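Local coordinates for protein endo-alpha-mannosidase (Bacteroides thetaiotaomicron, PDB 4ACZ) that is a glycosyl hydrolase family 99 endo-alpha-mannosidase that probably cleaves alpha-mannosidic linkages within glycans through a TIM-barrel catalytic domain, at residues 37-42 / 369-374. Sequence-based numbering, arbitrary orientation.
Sequences TLDDHT and DEFRKA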
loop_
_atom_site.group_PDB
_atom_site.type_symbol
_atom_site.label_atom_id
_atom_site.label_comp_id
_atom_site.label_asym_id
_atom_site.label_seq_id
_atom_site.Cartn_x
_atom_site.Cartn_y
_atom_site.Cartn_z
ATOM N N THR A 37 13.839 -4.457 16.519
ATOM C CA THR A 37 12.889 -5.544 16.122
ATOM C C THR A 37 12.014 -5.146 14.917
ATOM O O THR A 37 10.773 -5.246 14.968
ATOM C CB THR A 37 11.994 -5.942 17.311
ATOM N N LEU A 38 12.655 -4.697 13.839
ATOM C CA LEU A 38 11.942 -4.220 12.646
ATOM C C LEU A 38 12.231 -5.127 11.449
ATOM O O LEU A 38 13.375 -5.295 11.073
ATOM C CB LEU A 38 12.381 -2.794 12.308
ATOM C CG LEU A 38 11.541 -1.528 12.518
ATOM C CD1 LEU A 38 10.470 -1.589 13.585
ATOM C CD2 LEU A 38 12.473 -0.381 12.801
ATOM N N ASP A 39 11.204 -5.693 10.825
ATOM C CA ASP A 39 11.460 -6.600 9.704
ATOM C C ASP A 39 11.580 -5.847 8.374
ATOM O O ASP A 39 10.661 -5.131 7.970
ATOM C CB ASP A 39 10.399 -7.690 9.615
ATOM C CG ASP A 39 10.792 -8.776 8.656
ATOM O OD1 ASP A 39 11.546 -9.692 9.079
ATOM O OD2 ASP A 39 10.380 -8.693 7.480
ATOM N N ASP A 40 12.713 -6.005 7.691
ATOM C CA ASP A 40 12.932 -5.245 6.458
ATOM C C ASP A 40 12.409 -5.951 5.191
ATOM O O ASP A 40 12.608 -5.457 4.086
ATOM C CB ASP A 40 14.410 -4.832 6.315
ATOM C CG ASP A 40 15.367 -6.028 6.275
ATOM O OD1 ASP A 40 14.915 -7.183 6.034
ATOM O OD2 ASP A 40 16.588 -5.809 6.467
ATOM N N HIS A 41 11.753 -7.106 5.366
ATOM C CA HIS A 41 11.069 -7.809 4.267
ATOM C C HIS A 41 9.530 -7.736 4.399
ATOM O O HIS A 41 8.796 -8.456 3.698
ATOM C CB HIS A 41 11.520 -9.279 4.218
ATOM C CG HIS A 41 12.746 -9.518 3.386
ATOM N ND1 HIS A 41 13.928 -8.828 3.570
ATOM C CD2 HIS A 41 12.979 -10.393 2.379
ATOM C CE1 HIS A 41 14.829 -9.260 2.703
ATOM N NE2 HIS A 41 14.275 -10.206 1.967
ATOM N N THR A 42 9.058 -6.885 5.316
ATOM C CA THR A 42 7.625 -6.636 5.534
ATOM C C THR A 42 7.354 -5.158 5.227
ATOM O O THR A 42 7.968 -4.267 5.840
ATOM C CB THR A 42 7.177 -6.940 6.979
ATOM O OG1 THR A 42 7.505 -8.290 7.340
ATOM C CG2 THR A 42 5.643 -6.791 7.095
ATOM N N ASP A 369 6.725 -12.128 13.369
ATOM C CA ASP A 369 7.509 -13.114 14.125
ATOM C C ASP A 369 7.410 -14.526 13.523
ATOM O O ASP A 369 8.424 -15.217 13.399
ATOM C CB ASP A 369 7.108 -13.131 15.603
ATOM C CG ASP A 369 7.907 -14.149 16.414
ATOM O OD1 ASP A 369 9.162 -14.045 16.463
ATOM O OD2 ASP A 369 7.284 -15.064 17.001
ATOM N N GLU A 370 6.198 -14.933 13.148
ATOM C CA GLU A 370 5.962 -16.230 12.502
ATOM C C GLU A 370 6.687 -16.300 11.148
ATOM O O GLU A 370 7.291 -17.317 10.801
ATOM C CB GLU A 370 4.463 -16.478 12.317
ATOM C CG GLU A 370 3.683 -16.693 13.604
ATOM C CD GLU A 370 4.141 -17.937 14.351
ATOM O OE1 GLU A 370 4.043 -19.052 13.786
ATOM O OE2 GLU A 370 4.607 -17.805 15.496
ATOM N N PHE A 371 6.642 -15.191 10.410
ATOM C CA PHE A 371 7.323 -15.061 9.123
ATOM C C PHE A 371 8.844 -15.254 9.292
ATOM O O PHE A 371 9.466 -15.985 8.533
ATOM C CB PHE A 371 6.955 -13.694 8.522
ATOM C CG PHE A 371 7.652 -13.352 7.240
ATOM C CD1 PHE A 371 7.448 -14.113 6.078
ATOM C CD2 PHE A 371 8.475 -12.231 7.173
ATOM C CE1 PHE A 371 8.086 -13.775 4.857
ATOM C CE2 PHE A 371 9.124 -11.868 5.952
ATOM C CZ PHE A 371 8.918 -12.649 4.797
ATOM N N ARG A 372 9.433 -14.620 10.309
ATOM C CA ARG A 372 10.873 -14.757 10.567
ATOM C C ARG A 372 11.256 -16.187 10.986
ATOM O O ARG A 372 12.320 -16.677 10.611
ATOM C CB ARG A 372 11.354 -13.740 11.619
ATOM C CG ARG A 372 11.378 -12.301 11.130
ATOM C CD ARG A 372 11.258 -11.276 12.262
ATOM N NE ARG A 372 12.546 -11.013 12.891
ATOM C CZ ARG A 372 13.453 -10.145 12.450
ATOM N NH1 ARG A 372 13.225 -9.405 11.370
ATOM N NH2 ARG A 372 14.600 -10.009 13.103
ATOM N N LYS A 373 10.395 -16.839 11.769
ATOM C CA LYS A 373 10.641 -18.221 12.183
ATOM C C LYS A 373 10.581 -19.161 10.989
ATOM O O LYS A 373 11.237 -20.199 10.983
ATOM C CB LYS A 373 9.660 -18.676 13.273
ATOM C CG LYS A 373 9.985 -18.097 14.653
ATOM C CD LYS A 373 9.287 -18.847 15.785
ATOM C CE LYS A 373 7.824 -18.461 15.880
ATOM N NZ LYS A 373 7.137 -19.171 16.995
ATOM N N ALA A 374 9.807 -18.775 9.976
ATOM C CA ALA A 374 9.648 -19.566 8.749
ATOM C C ALA A 374 10.761 -19.331 7.713
ATOM O O ALA A 374 10.793 -20.003 6.673
ATOM C CB ALA A 374 8.284 -19.276 8.131
HETATM O O HOH W 1 14.836 -7.662 8.876
#
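R372 NH1 donates to D39 OD1 over 2.9 Å in a salt-bridged hydrogen bond that is bent (N-H...O 144°) and meets the oxygen on its anti side. Of the guanidinium nitrogens only NH1 bonds to D39, and the carboxylate and guanidinium planes stand 84° apart, unlike a coplanar paired fork. A bend at chi3 (83°) folds the arginine back, carrying NH1 to OD1 while R372 CG lies 3.3 Å from D39 OD1. The other carboxylate oxygen works locally: D39 OD2 accepts from H41 N (3.0 Å), forming an Asx turn, and from T42 OG1 (2.9 Å), the two donors arriving from opposite faces of the carboxylate plane. Bonds to both oxygens should restrain the carboxylate's rotation. Were D39 an alanine, R372 would probably lose this counter-charge, and H41 N and T42 OG1 their shared acceptor. Packing follows at the F371 ring: D39 OD2 (3.7 Å) and H41 CB (3.9 Å) come up to its edge at CE2, near the ring plane; I315 and I322 also touch this phenylalanine. Salt bridge and ring-edge contact together join the type I turn D39–T42, which leads into strand 42-46, the first of the (beta/alpha)8 TIM barrel, to the barrel's last helix, 359-373.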